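Local coordinates for BAG family molecular chaperone regulator 1 (Arabidopsis thaliana, PDB 4HWC), which probably acts, through its BAG domain, as a co-chaperone that binds the ATPase domain of HSP70/HSC70 and regulates programmed cell death and stress responses, at residues Ser13-Val23 with Gln71-Leu82. Numbering follows the deposited sequence.
Sequences SLEVDRLGGRV and QVKRVQNYVETL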
ATOM      1  N   SER A  13      -7.749   4.876  -2.436  1.00 22.70           N
ATOM      2  CA  SER A  13      -7.756   4.655  -1.001  1.00 25.28           C
ATOM      3  C   SER A  13      -8.420   3.329  -0.645  1.00 23.73           C
ATOM      4  O   SER A  13      -7.984   2.641   0.268  1.00 17.91           O
ATOM      5  CB  SER A  13      -8.491   5.797  -0.303  1.00 23.84           C
ATOM      6  OG  SER A  13      -8.490   5.604   1.096  1.00 29.88           O
ATOM      7  N   LEU A  14      -9.478   2.980  -1.371  1.00 27.24           N
ATOM      8  CA  LEU A  14     -10.190   1.731  -1.122  1.00 26.85           C
ATOM      9  C   LEU A  14      -9.301   0.539  -1.463  1.00 22.20           C
ATOM     10  O   LEU A  14      -9.316  -0.472  -0.765  1.00 22.25           O
ATOM     11  CB  LEU A  14     -11.476   1.679  -1.950  1.00 32.71           C
ATOM     12  CG  LEU A  14     -12.523   2.755  -1.643  1.00 36.27           C
ATOM     13  CD1 LEU A  14     -13.693   2.619  -2.604  1.00 43.04           C
ATOM     14  CD2 LEU A  14     -12.992   2.620  -0.204  1.00 37.44           C
ATOM     15  N   GLU A  15      -8.527   0.664  -2.535  1.00 23.52           N
ATOM     16  CA  GLU A  15      -7.624  -0.404  -2.942  1.00 24.59           C
ATOM     17  C   GLU A  15      -6.455  -0.489  -1.966  1.00 21.50           C
ATOM     18  O   GLU A  15      -5.950  -1.576  -1.674  1.00 17.81           O
ATOM     19  CB  GLU A  15      -7.109  -0.154  -4.359  1.00 22.93           C
ATOM     20  CG  GLU A  15      -6.189  -1.243  -4.898  1.00 23.68           C
ATOM     21  CD  GLU A  15      -6.722  -2.654  -4.658  1.00 32.89           C
ATOM     22  OE1 GLU A  15      -7.953  -2.822  -4.508  1.00 31.46           O
ATOM     23  OE2 GLU A  15      -5.904  -3.600  -4.631  1.00 29.12           O
ATOM     24  N   VAL A  16      -6.014   0.660  -1.466  1.00 18.41           N
ATOM     25  CA  VAL A  16      -4.926   0.662  -0.500  1.00 15.79           C
ATOM     26  C   VAL A  16      -5.438   0.009   0.788  1.00 15.03           C
ATOM     27  O   VAL A  16      -4.677  -0.659   1.487  1.00 12.80           O
ATOM     28  CB  VAL A  16      -4.424   2.097  -0.222  1.00 19.20           C
ATOM     29  CG1 VAL A  16      -3.398   2.090   0.912  1.00 14.89           C
ATOM     30  CG2 VAL A  16      -3.777   2.662  -1.482  1.00 16.23           C
ATOM     31  N   ASP A  17      -6.721   0.196   1.105  1.00 15.53           N
ATOM     32  CA  ASP A  17      -7.288  -0.427   2.306  1.00 17.36           C
ATOM     33  C   ASP A  17      -7.176  -1.946   2.186  1.00 18.93           C
ATOM     34  O   ASP A  17      -6.800  -2.638   3.137  1.00 18.37           O
ATOM     35  CB  ASP A  17      -8.781  -0.098   2.483  1.00 24.13           C
ATOM     36  CG  ASP A  17      -9.037   1.359   2.785  1.00 30.62           C
ATOM     37  OD1 ASP A  17      -8.137   2.018   3.344  1.00 26.63           O
ATOM     38  OD2 ASP A  17     -10.151   1.840   2.480  1.00 32.43           O
ATOM     39  N   ARG A  18      -7.523  -2.455   1.010  1.00 19.10           N
ATOM     40  CA  ARG A  18      -7.487  -3.888   0.768  1.00 19.86           C
ATOM     41  C   ARG A  18      -6.061  -4.413   0.765  1.00 17.23           C
ATOM     42  O   ARG A  18      -5.796  -5.478   1.312  1.00 14.24           O
ATOM     43  CB  ARG A  18      -8.162  -4.225  -0.559  1.00 21.82           C
ATOM     44  CG  ARG A  18      -8.494  -5.707  -0.724  1.00 29.12           C
ATOM     45  CD  ARG A  18      -8.996  -5.998  -2.125  1.00 27.98           C
ATOM     46  NE  ARG A  18      -7.938  -5.803  -3.112  1.00 23.92           N
ATOM     47  CZ  ARG A  18      -6.980  -6.689  -3.365  1.00 32.79           C
ATOM     48  NH1 ARG A  18      -6.945  -7.843  -2.707  1.00 31.29           N
ATOM     49  NH2 ARG A  18      -6.053  -6.418  -4.271  1.00 29.08           N
ATOM     50  N   LEU A  19      -5.143  -3.678   0.141  1.00 15.02           N
ATOM     51  CA  LEU A  19      -3.752  -4.117   0.103  1.00 14.47           C
ATOM     52  C   LEU A  19      -3.173  -4.074   1.512  1.00 12.26           C
ATOM     53  O   LEU A  19      -2.314  -4.872   1.852  1.00 12.32           O
ATOM     54  CB  LEU A  19      -2.924  -3.236  -0.845  1.00 11.52           C
ATOM     55  CG  LEU A  19      -3.330  -3.341  -2.323  1.00 16.11           C
ATOM     56  CD1 LEU A  19      -2.521  -2.369  -3.165  1.00 19.03           C
ATOM     57  CD2 LEU A  19      -3.113  -4.769  -2.806  1.00 19.05           C
ATOM     58  N   GLY A  20      -3.657  -3.141   2.324  1.00 16.74           N
ATOM     59  CA  GLY A  20      -3.193  -3.025   3.695  1.00 16.93           C
ATOM     60  C   GLY A  20      -3.666  -4.228   4.493  1.00 16.66           C
ATOM     61  O   GLY A  20      -3.003  -4.671   5.434  1.00 16.35           O
ATOM     62  N   GLY A  21      -4.828  -4.754   4.118  1.00 16.11           N
ATOM     63  CA  GLY A  21      -5.351  -5.931   4.795  1.00 14.93           C
ATOM     64  C   GLY A  21      -4.436  -7.109   4.512  1.00 16.20           C
ATOM     65  O   GLY A  21      -4.199  -7.953   5.385  1.00 14.60           O
ATOM     66  N   ARG A  22      -3.925  -7.171   3.287  1.00 12.39           N
ATOM     67  CA  ARG A  22      -3.000  -8.247   2.926  1.00 11.71           C
ATOM     68  C   ARG A  22      -1.703  -8.104   3.705  1.00 14.64           C
ATOM     69  O   ARG A  22      -1.103  -9.088   4.134  1.00 12.61           O
ATOM     70  CB  ARG A  22      -2.678  -8.201   1.437  1.00 16.70           C
ATOM     71  CG  ARG A  22      -3.823  -8.462   0.491  1.00 22.97           C
ATOM     72  CD  ARG A  22      -3.271  -9.184  -0.721  1.00 25.67           C
ATOM     73  NE  ARG A  22      -3.986  -8.862  -1.955  1.00 35.88           N
ATOM     74  CZ  ARG A  22      -3.758  -9.493  -3.105  1.00 31.07           C
ATOM     75  NH1 ARG A  22      -2.857 -10.467  -3.168  1.00 32.40           N
ATOM     76  NH2 ARG A  22      -4.421  -9.118  -4.209  1.00 31.92           N
ATOM     77  N   VAL A  23      -1.259  -6.868   3.901  1.00 10.79           N
ATOM     78  CA  VAL A  23      -0.045  -6.633   4.662  1.00 10.73           C
ATOM     79  C   VAL A  23      -0.273  -7.160   6.075  1.00 13.16           C
ATOM     80  O   VAL A  23       0.558  -7.890   6.618  1.00 12.60           O
ATOM     81  CB  VAL A  23       0.322  -5.123   4.718  1.00 13.54           C
ATOM     82  CG1 VAL A  23       1.498  -4.908   5.677  1.00 13.74           C
ATOM     83  CG2 VAL A  23       0.708  -4.641   3.330  1.00 11.28           C
ATOM     84  N   GLN A  71      -2.374   9.447   1.109  1.00 12.49           N
ATOM     85  CA  GLN A  71      -2.439   8.122   0.496  1.00 12.85           C
ATOM     86  C   GLN A  71      -1.057   7.690   0.046  1.00 10.70           C
ATOM     87  O   GLN A  71      -0.709   6.510   0.112  1.00 10.56           O
ATOM     88  CB  GLN A  71      -3.411   8.105  -0.689  1.00 16.10           C
ATOM     89  CG  GLN A  71      -4.854   8.339  -0.285  1.00 15.28           C
ATOM     90  CD  GLN A  71      -5.343   7.354   0.773  1.00 22.65           C
ATOM     91  OE1 GLN A  71      -6.082   7.726   1.687  1.00 25.56           O
ATOM     92  NE2 GLN A  71      -4.945   6.095   0.645  1.00 19.90           N
ATOM     93  N   VAL A  72      -0.258   8.643  -0.417  1.00 11.34           N
ATOM     94  CA  VAL A  72       1.095   8.319  -0.841  1.00 10.91           C
ATOM     95  C   VAL A  72       1.874   7.801   0.367  1.00 11.53           C
ATOM     96  O   VAL A  72       2.614   6.824   0.274  1.00 10.93           O
ATOM     97  CB  VAL A  72       1.813   9.559  -1.407  1.00 11.60           C
ATOM     98  CG1 VAL A  72       3.291   9.269  -1.574  1.00 13.32           C
ATOM     99  CG2 VAL A  72       1.197   9.951  -2.756  1.00 14.95           C
ATOM    100  N   LYS A  73       1.696   8.468   1.502  1.00  9.74           N
ATOM    101  CA  LYS A  73       2.388   8.080   2.730  1.00 11.90           C
ATOM    102  C   LYS A  73       1.960   6.692   3.186  1.00 12.32           C
ATOM    103  O   LYS A  73       2.783   5.911   3.670  1.00 12.15           O
ATOM    104  CB  LYS A  73       2.103   9.097   3.838  1.00 11.96           C
ATOM    105  CG  LYS A  73       2.819   8.804   5.155  1.00 14.48           C
ATOM    106  CD  LYS A  73       4.331   8.834   4.977  1.00 17.79           C
ATOM    107  CE  LYS A  73       5.042   8.657   6.319  1.00 21.23           C
ATOM    108  NZ  LYS A  73       6.512   8.721   6.150  1.00 24.73           N
ATOM    109  N   ARG A  74       0.673   6.390   3.040  1.00 10.80           N
ATOM    110  CA  ARG A  74       0.162   5.079   3.434  1.00 12.78           C
ATOM    111  C   ARG A  74       0.871   3.989   2.649  1.00 10.78           C
ATOM    112  O   ARG A  74       1.300   2.994   3.218  1.00 10.45           O
ATOM    113  CB  ARG A  74      -1.342   4.967   3.163  1.00 16.12           C
ATOM    114  CG  ARG A  74      -2.227   5.544   4.239  1.00 23.06           C
ATOM    115  CD  ARG A  74      -3.371   4.581   4.528  1.00 24.55           C
ATOM    116  NE  ARG A  74      -4.325   4.529   3.437  1.00 29.92           N
ATOM    117  CZ  ARG A  74      -5.269   3.604   3.302  1.00 23.83           C
ATOM    118  NH1 ARG A  74      -6.087   3.663   2.270  1.00 25.96           N
ATOM    119  NH2 ARG A  74      -5.382   2.615   4.179  1.00 25.46           N
ATOM    120  N   VAL A  75       0.973   4.177   1.334  1.00 11.50           N
ATOM    121  CA  VAL A  75       1.622   3.206   0.461  1.00 11.38           C
ATOM    122  C   VAL A  75       3.104   3.041   0.781  1.00 12.47           C
ATOM    123  O   VAL A  75       3.618   1.921   0.822  1.00 11.46           O
ATOM    124  CB  VAL A  75       1.470   3.603  -1.027  1.00 13.50           C
ATOM    125  CG1 VAL A  75       2.280   2.649  -1.904  1.00 13.42           C
ATOM    126  CG2 VAL A  75       0.004   3.547  -1.428  1.00 16.10           C
ATOM    127  N   GLN A  76       3.793   4.160   0.996  1.00 12.11           N
ATOM    128  CA  GLN A  76       5.204   4.113   1.339  1.00 12.53           C
ATOM    129  C   GLN A  76       5.398   3.302   2.624  1.00 10.68           C
ATOM    130  O   GLN A  76       6.327   2.498   2.727  1.00 14.22           O
ATOM    131  CB  GLN A  76       5.756   5.535   1.514  1.00 12.89           C
ATOM    132  CG  GLN A  76       5.900   6.297   0.194  1.00 18.06           C
ATOM    133  CD  GLN A  76       6.248   7.765   0.376  1.00 22.13           C
ATOM    134  OE1 GLN A  76       6.615   8.451  -0.582  1.00 25.68           O
ATOM    135  NE2 GLN A  76       6.123   8.257   1.599  1.00 22.90           N
ATOM    136  N   ASN A  77       4.509   3.503   3.594  1.00 15.96           N
ATOM    137  CA  ASN A  77       4.598   2.788   4.861  1.00 15.15           C
ATOM    138  C   ASN A  77       4.391   1.293   4.666  1.00 16.12           C
ATOM    139  O   ASN A  77       5.109   0.493   5.251  1.00 14.71           O
ATOM    140  CB  ASN A  77       3.557   3.308   5.868  1.00 15.11           C
ATOM    141  CG  ASN A  77       3.918   4.664   6.445  1.00 18.10           C
ATOM    142  OD1 ASN A  77       5.029   5.152   6.267  1.00 17.68           O
ATOM    143  ND2 ASN A  77       2.974   5.272   7.155  1.00 20.82           N
ATOM    144  N   TYR A  78       3.401   0.914   3.858  1.00 11.16           N
ATOM    145  CA  TYR A  78       3.142  -0.506   3.625  1.00 12.79           C
ATOM    146  C   TYR A  78       4.288  -1.169   2.871  1.00 14.41           C
ATOM    147  O   TYR A  78       4.664  -2.297   3.178  1.00 12.38           O
ATOM    148  CB  TYR A  78       1.842  -0.713   2.850  1.00 10.73           C
ATOM    149  CG  TYR A  78       0.584  -0.455   3.650  1.00 12.92           C
ATOM    150  CD1 TYR A  78       0.437  -0.941   4.952  1.00 14.95           C
ATOM    151  CD2 TYR A  78      -0.489   0.212   3.077  1.00 14.28           C
ATOM    152  CE1 TYR A  78      -0.761  -0.751   5.663  1.00 17.31           C
ATOM    153  CE2 TYR A  78      -1.677   0.405   3.770  1.00 18.72           C
ATOM    154  CZ  TYR A  78      -1.810  -0.083   5.054  1.00 18.04           C
ATOM    155  OH  TYR A  78      -3.005   0.114   5.709  1.00 20.70           O
ATOM    156  N   VAL A  79       4.846  -0.482   1.879  1.00 12.32           N
ATOM    157  CA  VAL A  79       5.960  -1.068   1.139  1.00 12.28           C
ATOM    158  C   VAL A  79       7.142  -1.242   2.095  1.00 13.41           C
ATOM    159  O   VAL A  79       7.865  -2.237   2.038  1.00 14.34           O
ATOM    160  CB  VAL A  79       6.363  -0.188  -0.073  1.00 12.89           C
ATOM    161  CG1 VAL A  79       7.624  -0.752  -0.739  1.00 16.72           C
ATOM    162  CG2 VAL A  79       5.228  -0.168  -1.085  1.00 14.94           C
ATOM    163  N   GLU A  80       7.320  -0.275   2.987  1.00 25.49           N
ATOM    164  CA  GLU A  80       8.395  -0.317   3.973  1.00 25.72           C
ATOM    165  C   GLU A  80       8.212  -1.544   4.867  1.00 27.80           C
ATOM    166  O   GLU A  80       9.164  -2.258   5.173  1.00 29.02           O
ATOM    167  CB  GLU A  80       8.358   0.957   4.819  1.00 29.87           C
ATOM    168  CG  GLU A  80       9.409   1.043   5.911  1.00 29.51           C
ATOM    169  CD  GLU A  80       9.315   2.351   6.679  1.00 29.66           C
ATOM    170  OE1 GLU A  80      10.296   2.723   7.347  1.00 29.44           O
ATOM    171  OE2 GLU A  80       8.252   3.010   6.611  1.00 30.05           O
ATOM    172  N   THR A  81       6.974  -1.776   5.286  1.00 16.45           N
ATOM    173  CA  THR A  81       6.650  -2.922   6.127  1.00 13.55           C
ATOM    174  C   THR A  81       6.904  -4.225   5.370  1.00 15.98           C
ATOM    175  O   THR A  81       7.473  -5.173   5.920  1.00 17.21           O
ATOM    176  CB  THR A  81       5.175  -2.855   6.570  1.00 15.45           C
ATOM    177  OG1 THR A  81       4.989  -1.705   7.405  1.00 14.14           O
ATOM    178  CG2 THR A  81       4.771  -4.109   7.341  1.00 18.93           C
ATOM    179  N   LEU A  82       6.493  -4.272   4.106  1.00 13.55           N
ATOM    180  CA  LEU A  82       6.681  -5.471   3.295  1.00 13.47           C
ATOM    181  C   LEU A  82       8.151  -5.757   2.996  1.00 20.58           C
ATOM    182  O   LEU A  82       8.564  -6.920   2.943  1.00 17.99           O
ATOM    183  CB  LEU A  82       5.911  -5.358   1.982  1.00 15.48           C
ATOM    184  CG  LEU A  82       4.380  -5.420   2.030  1.00 15.99           C
ATOM    185  CD1 LEU A  82       3.826  -5.211   0.627  1.00 20.69           C
ATOM    186  CD2 LEU A  82       3.930  -6.766   2.572  1.00 22.96           C
TER
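The guanidinium of R74 carries V16 on one face, with CG1 lying 3.3 Å above the plane and over its centre, while D17 OD1 and the carbonyl oxygen of S13 sit at its edge. The ring of Y78 is met in a similar way: CA of G20 packs over one face in a CH-pi contact, 3.8 Å from the ring centroid, and V16 CG1 borders the edge at 3.7 Å from CE2. With CG1 anti to the backbone N (chi1 173°), V16 touches both flat groups through this one methyl.

R74 grips D17 end-on, NH1 (2.8 Å) and NH2 (2.9 Å) both donating to OD1, with the carboxylate and guanidinium planes turned 55° apart; NH1 adds a weak bond to S13 O. With a leucine in place of R74, D17 would probably lose its cross-helix countercharge and V16 CG1 the flat group that lies against it.

In the three-helix bundle of the BAG domain, this is where helix 5-31 and helix 62-88 run side by side; the axes of the two segments are parallel to within 20° and approach to 10.5 Å. V16 is a knob in the hole formed by Q71, R74, V75 and Y78. G20, which has no side chain, lets the phenol come close, its CA lying 3.5 Å from Y78 CZ. One turn on, V23 CG2 meets L82 CD2 at 3.9 Å, and L82 also reaches I45 and L48 of helix 38-55.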